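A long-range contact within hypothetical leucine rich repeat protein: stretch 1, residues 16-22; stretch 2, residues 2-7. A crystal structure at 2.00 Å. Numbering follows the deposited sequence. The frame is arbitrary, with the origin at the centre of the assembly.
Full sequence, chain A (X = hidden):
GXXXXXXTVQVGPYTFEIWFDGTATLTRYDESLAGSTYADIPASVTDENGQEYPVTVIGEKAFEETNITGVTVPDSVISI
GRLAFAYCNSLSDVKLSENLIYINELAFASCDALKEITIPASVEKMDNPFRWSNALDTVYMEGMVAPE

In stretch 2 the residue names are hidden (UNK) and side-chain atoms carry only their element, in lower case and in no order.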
# COMPACT_ATOMS: atom_id res chain seq x y z
N PHE A 16 -32.54 0.58 -7.38
CA PHE A 16 -32.49 -0.81 -6.94
C PHE A 16 -32.94 -1.73 -8.03
O PHE A 16 -33.91 -1.42 -8.74
CB PHE A 16 -33.41 -1.06 -5.73
CG PHE A 16 -33.08 -0.27 -4.51
CD1 PHE A 16 -32.15 -0.74 -3.58
CD2 PHE A 16 -33.70 0.95 -4.26
CE1 PHE A 16 -31.83 0.01 -2.45
CE2 PHE A 16 -33.41 1.67 -3.12
CZ PHE A 16 -32.47 1.21 -2.22
N GLU A 17 -32.30 -2.91 -8.09
CA GLU A 17 -32.77 -3.97 -8.96
C GLU A 17 -33.32 -5.04 -8.05
O GLU A 17 -32.64 -5.46 -7.10
CB GLU A 17 -31.67 -4.51 -9.88
CG GLU A 17 -31.42 -3.59 -11.05
CD GLU A 17 -30.30 -4.02 -11.97
OE1 GLU A 17 -29.50 -4.89 -11.57
OE2 GLU A 17 -30.21 -3.46 -13.09
N ILE A 18 -34.58 -5.41 -8.26
CA ILE A 18 -35.25 -6.46 -7.50
C ILE A 18 -35.14 -7.71 -8.35
O ILE A 18 -35.60 -7.69 -9.50
CB ILE A 18 -36.72 -6.07 -7.15
CG1 ILE A 18 -36.75 -4.84 -6.22
CG2 ILE A 18 -37.48 -7.26 -6.55
CD1 ILE A 18 -38.11 -4.13 -6.21
N TRP A 19 -34.57 -8.78 -7.78
CA TRP A 19 -34.33 -10.06 -8.43
C TRP A 19 -35.47 -11.03 -8.21
O TRP A 19 -36.18 -10.90 -7.22
CB TRP A 19 -33.03 -10.65 -7.85
CG TRP A 19 -31.86 -9.75 -8.03
CD1 TRP A 19 -31.38 -8.84 -7.14
CD2 TRP A 19 -31.05 -9.65 -9.20
NE1 TRP A 19 -30.32 -8.16 -7.70
CE2 TRP A 19 -30.10 -8.64 -8.96
CE3 TRP A 19 -31.02 -10.34 -10.42
CZ2 TRP A 19 -29.12 -8.30 -9.90
CZ3 TRP A 19 -30.02 -10.02 -11.34
CH2 TRP A 19 -29.10 -9.00 -11.08
N PHE A 20 -35.63 -12.03 -9.09
CA PHE A 20 -36.65 -13.04 -8.92
C PHE A 20 -36.41 -13.92 -7.65
O PHE A 20 -37.36 -14.55 -7.19
CB PHE A 20 -36.77 -13.90 -10.18
CG PHE A 20 -37.64 -13.24 -11.23
CD1 PHE A 20 -39.02 -13.18 -11.07
CD2 PHE A 20 -37.08 -12.66 -12.36
CE1 PHE A 20 -39.82 -12.56 -12.04
CE2 PHE A 20 -37.88 -12.04 -13.33
CZ PHE A 20 -39.24 -11.99 -13.15
N ASP A 21 -35.20 -13.89 -7.03
CA ASP A 21 -34.98 -14.62 -5.77
C ASP A 21 -35.57 -13.84 -4.55
O ASP A 21 -35.41 -14.29 -3.42
CB ASP A 21 -33.49 -14.95 -5.55
CG ASP A 21 -32.55 -13.81 -5.20
OD1 ASP A 21 -32.99 -12.65 -5.21
OD2 ASP A 21 -31.38 -14.09 -4.92
N GLY A 22 -36.23 -12.71 -4.79
CA GLY A 22 -36.90 -11.91 -3.77
C GLY A 22 -36.01 -10.95 -3.01
O GLY A 22 -36.40 -10.48 -1.94
N UNK A 2 -27.02 -15.83 -10.78
CA UNK A 2 -27.85 -16.98 -10.40
C UNK A 2 -29.38 -16.66 -10.49
O UNK A 2 -30.21 -17.56 -10.37
c UNK A 2 -27.49 -17.44 -8.99
N UNK A 3 -29.73 -15.38 -10.73
CA UNK A 3 -31.12 -14.94 -10.87
C UNK A 3 -31.26 -13.97 -12.07
O UNK A 3 -30.30 -13.80 -12.83
c UNK A 3 -31.61 -14.29 -9.57
o UNK A 3 -33.01 -14.07 -9.57
N UNK A 4 -32.44 -13.34 -12.23
CA UNK A 4 -32.79 -12.38 -13.29
C UNK A 4 -33.49 -11.18 -12.62
O UNK A 4 -34.13 -11.38 -11.59
c UNK A 4 -32.78 -13.82 -15.38
c UNK A 4 -33.66 -13.10 -14.38
c UNK A 4 -34.64 -12.16 -15.09
N UNK A 5 -33.32 -9.96 -13.16
CA UNK A 5 -33.96 -8.75 -12.63
C UNK A 5 -35.48 -8.81 -12.92
O UNK A 5 -35.88 -8.97 -14.06
c UNK A 5 -33.34 -7.43 -13.17
c UNK A 5 -31.86 -7.31 -12.81
c UNK A 5 -34.12 -6.21 -12.65
N UNK A 6 -36.30 -8.68 -11.87
CA UNK A 6 -37.76 -8.63 -12.01
C UNK A 6 -38.18 -7.20 -12.29
O UNK A 6 -38.98 -6.99 -13.18
o UNK A 6 -40.30 -9.44 -8.59
c UNK A 6 -39.99 -9.19 -10.94
o UNK A 6 -41.83 -10.30 -9.92
c UNK A 6 -40.75 -9.69 -9.73
c UNK A 6 -38.47 -9.17 -10.78
N UNK A 7 -37.68 -6.23 -11.50
CA UNK A 7 -38.02 -4.82 -11.71
C UNK A 7 -36.92 -3.89 -11.18
O UNK A 7 -36.08 -4.30 -10.38
o UNK A 7 -39.45 -4.64 -9.71
c UNK A 7 -39.38 -4.46 -11.11
O HOH W 1 -38.94 -10.94 -6.79

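Position 2 has one side-chain carbon and nothing beyond it. Its CB is 6.6 Å from OD2 of D21, the nearest atom of stretch 1, so the residue makes no contact here. A single carbon beyond CA is alanine: A2.

Position 3 has one carbon followed by one oxygen. The CA-to-CB bond points toward stretch 1. The oxygen sits near the turn, 3.4 Å from the N of F20 and 3.4 Å from the N of D21. Its distance to the CB of W19 is 3.8 Å. One carbon carrying a hydroxyl is serine: S3. Its chi1 is t. The geometry does not settle whether OG bonds to either amide.

Position 4 has three carbons, one of which carries the other two. The branch is at CB. The CA-to-CB bond points away overall, yet one branch carbon lies 3.7 Å from CE2 of F20. A carbon side chain that forks at CB and stops there is valine: V4. The carbon near F20 is CG1. The backbone does more: F20 N donates a hydrogen bond to V4 O at 3.0 Å. The CA of W19 also approaches V4 O at 3.4 Å, a CA-H...O contact.

Position 5 has the same three carbons, again forked at CB. Its CA-to-CB bond points away from stretch 1, but one branch carbon lies over a face of the W19 ring, 3.6 Å from CZ3. The same carbon is 3.6 Å from OE1 of E17. This is a second valine, V5, and the carbon is CG2. It lies 3.8 Å from the centroid of the six-membered ring of W19, a CH-pi contact.

Position 6 has three carbons in a row, the third carrying two oxygens. This is a carboxylate on a two-carbon arm. CB lies 3.7 Å from the centroid of the F20 ring, over the face, and the next carbon is 3.5 Å from CE1 of F20. The residue is glutamate: E6. Water 1 donates to E6 OE1 at 2.7 Å and to W19 O at 2.8 Å, linking the carboxylate to the backbone of stretch 1.

Position 7 has one carbon and one oxygen. The oxygen is 3.8 Å from CD1 of I18, and the two side chains share a face of the sheet. This is serine again: S7, with chi1 p.

The contact is an antiparallel pairing with a bulge. I18 N donates to S7 O at 2.8 Å. I18 O accepts from both E6 N at 2.7 Å and S7 N at 3.2 Å. The register shifts by one between I18 and W19, a beta bulge. W19 and V5 form a non-hydrogen-bonded pair, and their side chains diverge. Beyond the bulge, a type I turn runs from W19 to G22, closed by G22 N to W19 O at 3.0 Å. G22 has positive phi, which favours glycine. The rings of W19 and F20 cover V5 and E6, adding side-chain packing to the backbone bonds.

Stretch 2, residues 2-7: ASVVES
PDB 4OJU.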